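Local coordinates for DNA polymerase III beta subunit (Streptococcus pyogenes, PDB 2AVT), which probably encircles DNA as a ring-shaped dimeric sliding clamp and tethers the replicative polymerase to its template, at residues A[270-273]-A[274-278]; A[169-172]-A[173-176]; A[98-101]-A[102-105]; A[28-31]-A[32-35]. All coordinates share one frame; numbering follows the deposited sequence.

Contact 1 (A[270-273]-A[274-278])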
loop_
_atom_site.group_PDB
_atom_site.type_symbol
_atom_site.label_atom_id
_atom_site.label_comp_id
_atom_site.label_asym_id
_atom_site.label_seq_id
_atom_site.Cartn_x
_atom_site.Cartn_y
_atom_site.Cartn_z
ATOM N N SER A 270 -13.075 -0.884 23.267
ATOM C CA SER A 270 -14.360 -1.504 22.962
ATOM C C SER A 270 -15.348 -0.491 22.398
ATOM O O SER A 270 -16.135 -0.818 21.511
ATOM C CB SER A 270 -14.953 -2.179 24.207
ATOM O OG SER A 270 -15.378 -1.231 25.169
ATOM N N LEU A 271 -15.304 0.738 22.903
ATOM C CA LEU A 271 -16.205 1.781 22.419
ATOM C C LEU A 271 -15.843 2.181 20.991
ATOM O O LEU A 271 -16.720 2.496 20.173
ATOM C CB LEU A 271 -16.145 3.015 23.323
ATOM C CG LEU A 271 -17.067 4.153 22.870
ATOM C CD1 LEU A 271 -18.496 3.623 22.756
ATOM C CD2 LEU A 271 -17.002 5.317 23.854
ATOM N N ARG A 272 -14.546 2.177 20.696
ATOM C CA ARG A 272 -14.078 2.526 19.360
ATOM C C ARG A 272 -14.567 1.467 18.380
ATOM O O ARG A 272 -15.051 1.797 17.298
ATOM C CB ARG A 272 -12.547 2.610 19.328
ATOM C CG ARG A 272 -11.968 3.023 17.969
ATOM C CD ARG A 272 -10.495 3.415 18.073
ATOM N NE ARG A 272 -9.666 2.330 18.595
ATOM C CZ ARG A 272 -9.406 1.205 17.938
ATOM N NH1 ARG A 272 -9.904 1.005 16.723
ATOM N NH2 ARG A 272 -8.645 0.272 18.500
ATOM N N HIS A 273 -14.455 0.199 18.770
ATOM C CA HIS A 273 -14.893 -0.901 17.920
ATOM C C HIS A 273 -16.391 -0.814 17.642
ATOM O O HIS A 273 -16.842 -1.071 16.523
ATOM C CB HIS A 273 -14.577 -2.258 18.567
ATOM C CG HIS A 273 -13.116 -2.587 18.612
ATOM N ND1 HIS A 273 -12.199 -2.026 17.748
ATOM C CD2 HIS A 273 -12.421 -3.447 19.392
ATOM C CE1 HIS A 273 -11.000 -2.525 17.997
ATOM N NE2 HIS A 273 -11.106 -3.390 18.990
ATOM N N ALA A 274 -17.159 -0.449 18.664
ATOM C CA ALA A 274 -18.606 -0.324 18.526
ATOM C C ALA A 274 -18.933 0.774 17.526
ATOM O O ALA A 274 -19.755 0.585 16.630
ATOM C CB ALA A 274 -19.234 -0.003 19.874
ATOM N N MET A 275 -18.278 1.917 17.683
ATOM C CA MET A 275 -18.497 3.054 16.804
ATOM C C MET A 275 -18.043 2.783 15.371
ATOM O O MET A 275 -18.582 3.365 14.427
ATOM C CB MET A 275 -17.770 4.283 17.347
ATOM C CG MET A 275 -18.288 4.754 18.691
ATOM S SD MET A 275 -20.051 5.116 18.642
ATOM C CE MET A 275 -20.719 3.603 19.322
ATOM N N GLU A 276 -17.048 1.919 15.204
ATOM C CA GLU A 276 -16.572 1.601 13.861
ATOM C C GLU A 276 -17.676 0.855 13.102
ATOM O O GLU A 276 -17.859 1.063 11.904
ATOM C CB GLU A 276 -15.276 0.777 13.932
ATOM C CG GLU A 276 -14.099 1.582 14.495
ATOM C CD GLU A 276 -12.828 0.767 14.687
ATOM O OE1 GLU A 276 -12.928 -0.426 15.031
ATOM O OE2 GLU A 276 -11.727 1.332 14.517
ATOM N N ARG A 277 -18.423 0.006 13.806
ATOM C CA ARG A 277 -19.518 -0.729 13.187
ATOM C C ARG A 277 -20.638 0.245 12.851
ATOM O O ARG A 277 -21.302 0.121 11.821
ATOM C CB ARG A 277 -20.078 -1.785 14.130
ATOM C CG ARG A 277 -19.113 -2.856 14.535
ATOM C CD ARG A 277 -19.830 -3.880 15.387
ATOM N NE ARG A 277 -18.882 -4.713 16.112
ATOM C CZ ARG A 277 -18.200 -4.309 17.176
ATOM N NH1 ARG A 277 -18.372 -3.086 17.652
ATOM N NH2 ARG A 277 -17.322 -5.120 17.744
ATOM N N ALA A 278 -20.851 1.207 13.740
ATOM C CA ALA A 278 -21.889 2.204 13.543
ATOM C C ALA A 278 -21.591 2.996 12.280
ATOM O O ALA A 278 -22.501 3.373 11.543
ATOM C CB ALA A 278 -21.953 3.140 14.745
#
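Glu276 answers two residues of the preceding turn at once, its two carboxylate oxygens dividing the work. All of this happens on helix 268-282, an alpha-helix of the C-terminal clamp domain. OE2 of Glu276 forms a salt bridge with NH1 of Arg272 at 2.9 Å, an i to i+4 pair. The oxygen lies at the guanidinium edge, but the two planes stand 75° apart and the hydrogen bond within the bridge is weak, so charge attraction probably counts for more here than directed bonding. OE1 of Glu276 takes the hydrogen bond of His273 ND1, at 3.2 Å. That bond is fairly straight (161° at the hydrogen); it runs close to the imidazole plane yet arrives from above the carboxylate plane. Arg272 has CG anti to its backbone N (chi1 -178°), and a bend at chi3 turns its guanidinium along the helix toward the acid. A long, flexible arginine and a glutamate suit this partly exposed side.

Beneath run the helical backbone bonds, among them Met275 N to Leu271 O at 3.0 Å. The buried side carries apolar residues: Leu271 and Met275 lie against helix 331-339 and Leu315, and small Ala274 also fits against Leu315. Arg277 packs on Pro90 of the second subunit, which places this helix at the dimer interface, and its NH1 has a weak, long ion pair with Glu313. Across the helix turn, the unbranched Met275 bends its chain so that CE comes to 4.1 Å from Leu271 CD1.

Contact 2 (A[169-172]-A[173-176])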
loop_
_atom_site.group_PDB
_atom_site.type_symbol
_atom_site.label_atom_id
_atom_site.label_comp_id
_atom_site.label_asym_id
_atom_site.label_seq_id
_atom_site.Cartn_x
_atom_site.Cartn_y
_atom_site.Cartn_z
ATOM N N LEU A 169 1.693 30.087 24.164
ATOM C CA LEU A 169 2.346 30.072 25.470
ATOM C C LEU A 169 1.982 31.390 26.148
ATOM O O LEU A 169 2.377 32.459 25.683
ATOM C CB LEU A 169 3.865 29.969 25.340
ATOM C CG LEU A 169 4.563 29.936 26.708
ATOM C CD1 LEU A 169 4.103 28.696 27.466
ATOM C CD2 LEU A 169 6.076 29.936 26.543
ATOM N N SER A 170 1.224 31.304 27.238
ATOM C CA SER A 170 0.787 32.486 27.978
ATOM C C SER A 170 1.396 32.560 29.385
ATOM O O SER A 170 1.698 31.539 30.000
ATOM C CB SER A 170 -0.738 32.491 28.081
ATOM O OG SER A 170 -1.211 31.307 28.703
ATOM N N ASN A 171 1.556 33.782 29.884
ATOM C CA ASN A 171 2.131 34.016 31.206
ATOM C C ASN A 171 3.480 33.315 31.341
ATOM O O ASN A 171 3.841 32.837 32.418
ATOM C CB ASN A 171 1.180 33.528 32.302
ATOM C CG ASN A 171 -0.226 34.068 32.136
ATOM O OD1 ASN A 171 -0.436 35.278 32.007
ATOM N ND2 ASN A 171 -1.206 33.169 32.142
ATOM N N HIS A 172 4.207 33.247 30.229
ATOM C CA HIS A 172 5.532 32.635 30.178
ATOM C C HIS A 172 5.594 31.188 30.650
ATOM O O HIS A 172 6.687 30.652 30.828
ATOM C CB HIS A 172 6.519 33.450 31.021
ATOM C CG HIS A 172 6.716 34.857 30.547
ATOM N ND1 HIS A 172 7.376 35.166 29.378
ATOM C CD2 HIS A 172 6.355 36.041 31.098
ATOM C CE1 HIS A 172 7.415 36.479 29.229
ATOM N NE2 HIS A 172 6.803 37.032 30.259
ATOM N N LYS A 173 4.454 30.537 30.844
ATOM C CA LYS A 173 4.515 29.168 31.337
ATOM C C LYS A 173 3.324 28.293 30.976
ATOM O O LYS A 173 3.422 27.066 31.008
ATOM C CB LYS A 173 4.667 29.172 32.863
ATOM C CG LYS A 173 3.366 29.478 33.602
ATOM C CD LYS A 173 3.508 29.309 35.105
ATOM C CE LYS A 173 2.145 29.254 35.781
ATOM N NZ LYS A 173 1.308 30.427 35.408
ATOM N N ASP A 174 2.196 28.912 30.652
ATOM C CA ASP A 174 1.007 28.150 30.303
ATOM C C ASP A 174 1.004 27.836 28.803
ATOM O O ASP A 174 0.863 28.734 27.971
ATOM C CB ASP A 174 -0.251 28.931 30.708
ATOM C CG ASP A 174 -0.381 29.083 32.219
ATOM O OD1 ASP A 174 -0.497 28.050 32.915
ATOM O OD2 ASP A 174 -0.363 30.230 32.711
ATOM N N PHE A 175 1.164 26.556 28.480
ATOM C CA PHE A 175 1.219 26.075 27.095
ATOM C C PHE A 175 -0.119 25.503 26.618
ATOM O O PHE A 175 -0.689 24.623 27.266
ATOM C CB PHE A 175 2.301 24.988 26.998
ATOM C CG PHE A 175 2.519 24.441 25.608
ATOM C CD1 PHE A 175 1.680 23.468 25.090
ATOM C CD2 PHE A 175 3.594 24.859 24.849
ATOM C CE1 PHE A 175 1.913 22.918 23.839
ATOM C CE2 PHE A 175 3.833 24.312 23.597
ATOM C CZ PHE A 175 2.992 23.340 23.093
ATOM N N LYS A 176 -0.622 25.993 25.486
ATOM C CA LYS A 176 -1.875 25.459 24.948
ATOM C C LYS A 176 -1.748 25.077 23.467
ATOM O O LYS A 176 -1.226 25.835 22.657
ATOM C CB LYS A 176 -3.027 26.465 25.104
ATOM C CG LYS A 176 -4.361 25.932 24.579
ATOM C CD LYS A 176 -5.482 26.969 24.607
ATOM C CE LYS A 176 -5.200 28.127 23.656
ATOM N NZ LYS A 176 -6.285 29.155 23.679
#
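The Asn171 amide and the Asp174 carboxylate meet with their planes at 90° to each other. Asn171 ND2 donates to Asp174 OD2 at 3.1 Å, almost straight (172° at the hydrogen) and within the amide plane, reaching the oxygen on its anti side. Lys173 NZ approaches the same oxygen from the opposite face of the carboxylate, forming a salt bridge of 3.2 Å. Two donors thus grip OD2, which would probably favour the charged form of the acid and limit its rotation. A bend at chi4 (-53°) helps turn NZ of Lys173 back toward the acid.

These groups decorate the tip of the beta hairpin formed by strands 164-170 and 174-180 in the central clamp domain. Two residues, Lys173 and Asp174, stand against the single Ser170, which makes a classic beta bulge: Ser170 O accepts from Lys173 N at 3.1 Å and from Asp174 N at 2.8 Å. Asn171 and His172 turn the chain with positive phi, a conformation asparagine adopts readily. On the face bearing Leu169 and Phe175, a non-hydrogen-bonded pair, both apolar residues pack on Phe199 and Leu192. Leu169 CD1 lies 4.1 Å from Phe175 CB. His172 ND1 is hydrogen-bonded to Ser196 O.

Contact 3 (A[98-101]-A[102-105])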
loop_
_atom_site.group_PDB
_atom_site.type_symbol
_atom_site.label_atom_id
_atom_site.label_comp_id
_atom_site.label_asym_id
_atom_site.label_seq_id
_atom_site.Cartn_x
_atom_site.Cartn_y
_atom_site.Cartn_z
ATOM N N GLU A 98 32.036 14.563 -8.067
ATOM C CA GLU A 98 31.484 15.505 -9.026
ATOM C C GLU A 98 32.511 15.774 -10.107
ATOM O O GLU A 98 33.708 15.855 -9.829
ATOM C CB GLU A 98 31.108 16.824 -8.338
ATOM C CG GLU A 98 30.916 18.002 -9.298
ATOM C CD GLU A 98 30.542 19.299 -8.581
ATOM O OE1 GLU A 98 30.855 19.434 -7.376
ATOM O OE2 GLU A 98 29.948 20.191 -9.224
ATOM N N ILE A 99 32.045 15.890 -11.345
ATOM C CA ILE A 99 32.925 16.196 -12.462
ATOM C C ILE A 99 32.329 17.415 -13.140
ATOM O O ILE A 99 31.388 18.012 -12.614
ATOM C CB ILE A 99 33.036 15.020 -13.462
ATOM C CG1 ILE A 99 31.656 14.637 -14.000
ATOM C CG2 ILE A 99 33.671 13.820 -12.770
ATOM C CD1 ILE A 99 31.702 13.545 -15.073
ATOM N N GLU A 100 32.861 17.783 -14.300
ATOM C CA GLU A 100 32.395 18.959 -15.020
ATOM C C GLU A 100 30.923 18.959 -15.389
ATOM O O GLU A 100 30.309 17.909 -15.566
ATOM C CB GLU A 100 33.214 19.151 -16.301
ATOM C CG GLU A 100 33.123 17.981 -17.273
ATOM C CD GLU A 100 33.775 18.285 -18.611
ATOM O OE1 GLU A 100 34.987 18.601 -18.629
ATOM O OE2 GLU A 100 33.070 18.209 -19.644
ATOM N N GLN A 101 30.377 20.165 -15.512
ATOM C CA GLN A 101 28.988 20.379 -15.894
ATOM C C GLN A 101 27.959 19.808 -14.923
ATOM O O GLN A 101 26.949 19.248 -15.340
ATOM C CB GLN A 101 28.761 19.805 -17.295
ATOM C CG GLN A 101 29.774 20.306 -18.313
ATOM C CD GLN A 101 29.669 19.595 -19.648
ATOM O OE1 GLN A 101 29.625 18.363 -19.707
ATOM N NE2 GLN A 101 29.640 20.366 -20.730
ATOM N N HIS A 102 28.228 19.961 -13.630
ATOM C CA HIS A 102 27.343 19.501 -12.565
ATOM C C HIS A 102 26.871 18.060 -12.699
ATOM O O HIS A 102 25.676 17.768 -12.633
ATOM C CB HIS A 102 26.143 20.451 -12.442
ATOM C CG HIS A 102 26.541 21.879 -12.230
ATOM N ND1 HIS A 102 26.707 22.769 -13.271
ATOM C CD2 HIS A 102 26.900 22.545 -11.107
ATOM C CE1 HIS A 102 27.155 23.919 -12.800
ATOM N NE2 HIS A 102 27.279 23.810 -11.490
ATOM N N GLN A 103 27.833 17.161 -12.867
ATOM C CA GLN A 103 27.558 15.737 -12.984
ATOM C C GLN A 103 28.247 15.059 -11.820
ATOM O O GLN A 103 29.291 15.525 -11.369
ATOM C CB GLN A 103 28.151 15.178 -14.284
ATOM C CG GLN A 103 27.608 15.784 -15.562
ATOM C CD GLN A 103 28.265 15.183 -16.798
ATOM O OE1 GLN A 103 29.344 15.617 -17.221
ATOM N NE2 GLN A 103 27.624 14.166 -17.372
ATOM N N VAL A 104 27.662 13.983 -11.310
ATOM C CA VAL A 104 28.301 13.245 -10.233
ATOM C C VAL A 104 28.446 11.798 -10.653
ATOM O O VAL A 104 27.519 11.194 -11.198
ATOM C CB VAL A 104 27.508 13.287 -8.900
ATOM C CG1 VAL A 104 27.581 14.687 -8.298
ATOM C CG2 VAL A 104 26.071 12.878 -9.127
ATOM N N VAL A 105 29.627 11.250 -10.402
ATOM C CA VAL A 105 29.913 9.866 -10.722
ATOM C C VAL A 105 29.786 9.106 -9.416
ATOM O O VAL A 105 30.504 9.393 -8.448
ATOM C CB VAL A 105 31.344 9.707 -11.254
ATOM C CG1 VAL A 105 31.628 8.240 -11.562
ATOM C CG2 VAL A 105 31.541 10.588 -12.479
HETATM O O HOH W 1 30.587 20.353 -11.719
#
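Glu98 sits opposite Val104 in a non-hydrogen-bonded antiparallel pair, its CB 4.1 Å from Val104 CG1. The side chain leaves with CG anti to the backbone N (chi1 163°) and stays extended, its methylenes passing Gln103 O before the carboxylate reaches the turn. There OE2 of Glu98 accepts a bond of 2.6 Å from a water. The other oxygen, OE1, takes a hydrogen bond from Ile2 N, just ahead of the neighbouring strand 3-7, so both carboxylate oxygens of this buried acid have a partner.

Ile99 comes next, and its N donates to Gln103 O at 2.8 Å with a nearly straight N-H (166°). Its O receives the second hydrogen of the water, also at 2.6 Å. Since the same water accepts from His102 N at 3.1 Å, one molecule joins acid, carbonyl and amide. It thereby bridges the mouth of the turn of a beta hairpin, strands 93-99 and 103-108 of the N-terminal clamp domain, where Ile99 O and His102 N stand 3.8 Å apart. The branched Ile99 side chain suits a strand: CG1 packs at 3.6 Å against Gln103 CB, and CG2 lies 3.9 Å from Val105 CG2, the two side chains crossing at about a right angle.

Glu100 and Gln101 carry the chain round the exposed end. Gln101 and His102 both take positive phi as the chain turns back. Gln101 and Gln103 run side by side, pointing the same way. The bridging water lies on one side of the His102 ring, offset toward its rim, while NE2 of His102 makes a weak hydrogen bond to Asp119.

Contact 4 (A[28-31]-A[32-35])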
loop_
_atom_site.group_PDB
_atom_site.type_symbol
_atom_site.label_atom_id
_atom_site.label_comp_id
_atom_site.label_asym_id
_atom_site.label_seq_id
_atom_site.Cartn_x
_atom_site.Cartn_y
_atom_site.Cartn_z
ATOM N N ILE A 28 6.737 24.675 -8.458
ATOM C CA ILE A 28 8.041 25.309 -8.624
ATOM C C ILE A 28 8.896 24.067 -8.904
ATOM O O ILE A 28 9.223 23.300 -7.986
ATOM C CB ILE A 28 8.489 26.017 -7.310
ATOM C CG1 ILE A 28 7.470 27.108 -6.941
ATOM C CG2 ILE A 28 9.879 26.612 -7.481
ATOM C CD1 ILE A 28 7.844 27.935 -5.707
ATOM N N PRO A 29 9.257 23.846 -10.181
ATOM C CA PRO A 29 10.051 22.685 -10.608
ATOM C C PRO A 29 11.311 22.322 -9.829
ATOM O O PRO A 29 11.534 21.150 -9.542
ATOM C CB PRO A 29 10.349 22.982 -12.088
ATOM C CG PRO A 29 9.208 23.896 -12.502
ATOM C CD PRO A 29 9.124 24.807 -11.290
ATOM N N ILE A 30 12.136 23.308 -9.499
ATOM C CA ILE A 30 13.377 23.036 -8.781
ATOM C C ILE A 30 13.185 22.389 -7.398
ATOM O O ILE A 30 14.117 21.799 -6.858
ATOM C CB ILE A 30 14.225 24.326 -8.644
ATOM C CG1 ILE A 30 15.677 23.960 -8.336
ATOM C CG2 ILE A 30 13.637 25.255 -7.566
ATOM C CD1 ILE A 30 16.357 23.172 -9.455
ATOM N N LEU A 31 11.978 22.452 -6.843
ATOM C CA LEU A 31 11.753 21.865 -5.521
ATOM C C LEU A 31 11.679 20.343 -5.538
ATOM O O LEU A 31 11.585 19.717 -4.485
ATOM C CB LEU A 31 10.489 22.448 -4.868
ATOM C CG LEU A 31 10.547 23.952 -4.575
ATOM C CD1 LEU A 31 9.292 24.378 -3.819
ATOM C CD2 LEU A 31 11.797 24.273 -3.741
ATOM N N SER A 32 11.687 19.749 -6.731
ATOM C CA SER A 32 11.674 18.286 -6.848
ATOM C C SER A 32 13.087 17.759 -6.553
ATOM O O SER A 32 13.305 16.557 -6.388
ATOM C CB SER A 32 11.301 17.866 -8.277
ATOM O OG SER A 32 12.298 18.311 -9.183
ATOM N N SER A 33 14.058 18.656 -6.498
ATOM C CA SER A 33 15.416 18.209 -6.265
ATOM C C SER A 33 15.870 18.217 -4.812
ATOM O O SER A 33 15.281 18.888 -3.945
ATOM C CB SER A 33 16.378 19.037 -7.115
ATOM O OG SER A 33 16.336 20.394 -6.735
ATOM N N ILE A 34 16.891 17.413 -4.536
ATOM C CA ILE A 34 17.459 17.397 -3.205
ATOM C C ILE A 34 18.763 18.166 -3.352
ATOM O O ILE A 34 19.481 18.029 -4.354
ATOM C CB ILE A 34 17.707 15.954 -2.691
ATOM C CG1 ILE A 34 18.296 16.007 -1.277
ATOM C CG2 ILE A 34 18.608 15.207 -3.641
ATOM C CD1 ILE A 34 18.027 14.766 -0.446
ATOM N N LYS A 35 19.050 19.018 -2.379
ATOM C CA LYS A 35 20.262 19.816 -2.415
ATOM C C LYS A 35 21.294 19.148 -1.526
ATOM O O LYS A 35 21.007 18.789 -0.389
ATOM C CB LYS A 35 19.958 21.237 -1.930
ATOM C CG LYS A 35 21.149 22.157 -1.848
ATOM C CD LYS A 35 20.719 23.500 -1.266
ATOM C CE LYS A 35 21.919 24.352 -0.882
ATOM N NZ LYS A 35 21.510 25.478 0.026
#
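Ile30 O is gripped twice by Ser33, once through the hydroxyl and once through the backbone. Ser33 OG donates at 2.6 Å to Ile30 O and lies in the carbonyl plane. Ser33 N reaches this same Ile30 O at 3.2 Å from well above that plane. The hydroxyl can do this because OG of Ser33 is held between its own N and carbonyl carbon (chi1 63°), which brings it to Ile30 O. A serine suits the position: it is small enough to be buried beside Leu76, and its short side chain brings OG within reach of a carbonyl three residues back. The aliphatic arm of Ile30 lies alongside, with CD1 3.9 Å from Ser33 OG, and also packs on Leu76.

One residue earlier the pattern repeats in the backbone, Ser32 N donating to Pro29 O at 3.1 Å. Ser32 OG is hydrogen-bonded to Glu78 OE1, at the end of strand 73-78. Pro29 needs no amide hydrogen in the first turn, and its ring restricts phi to a value that fits a tight helical turn. The buried Leu31 packs on Pro124 and Asn26. The successive i to i+3 backbone bonds are those of a short 3-10 helical turn, which here delivers the chain into strand 33-39 of the N-terminal clamp domain.

Overall arrangement
From the N terminus, contact 4 comes first, where a 3-10 turn after helix 8-18 leads into strand 33-39. Contact 3 follows in the same N-terminal domain, closing the hairpin between strands 93-99 and 103-108; its centre is about 18 Å from that of contact 4. Contact 2 closes the 164-170/174-180 hairpin of the central domain, and contact 1 lies within helix 268-282 of the C-terminal domain, beside the second subunit. All four are local and strictly in series: none nests or crosses. Contacts 1 and 3, with centres about 58 Å apart, lie on opposite sides of the chain's centre. The set touches all three clamp domains.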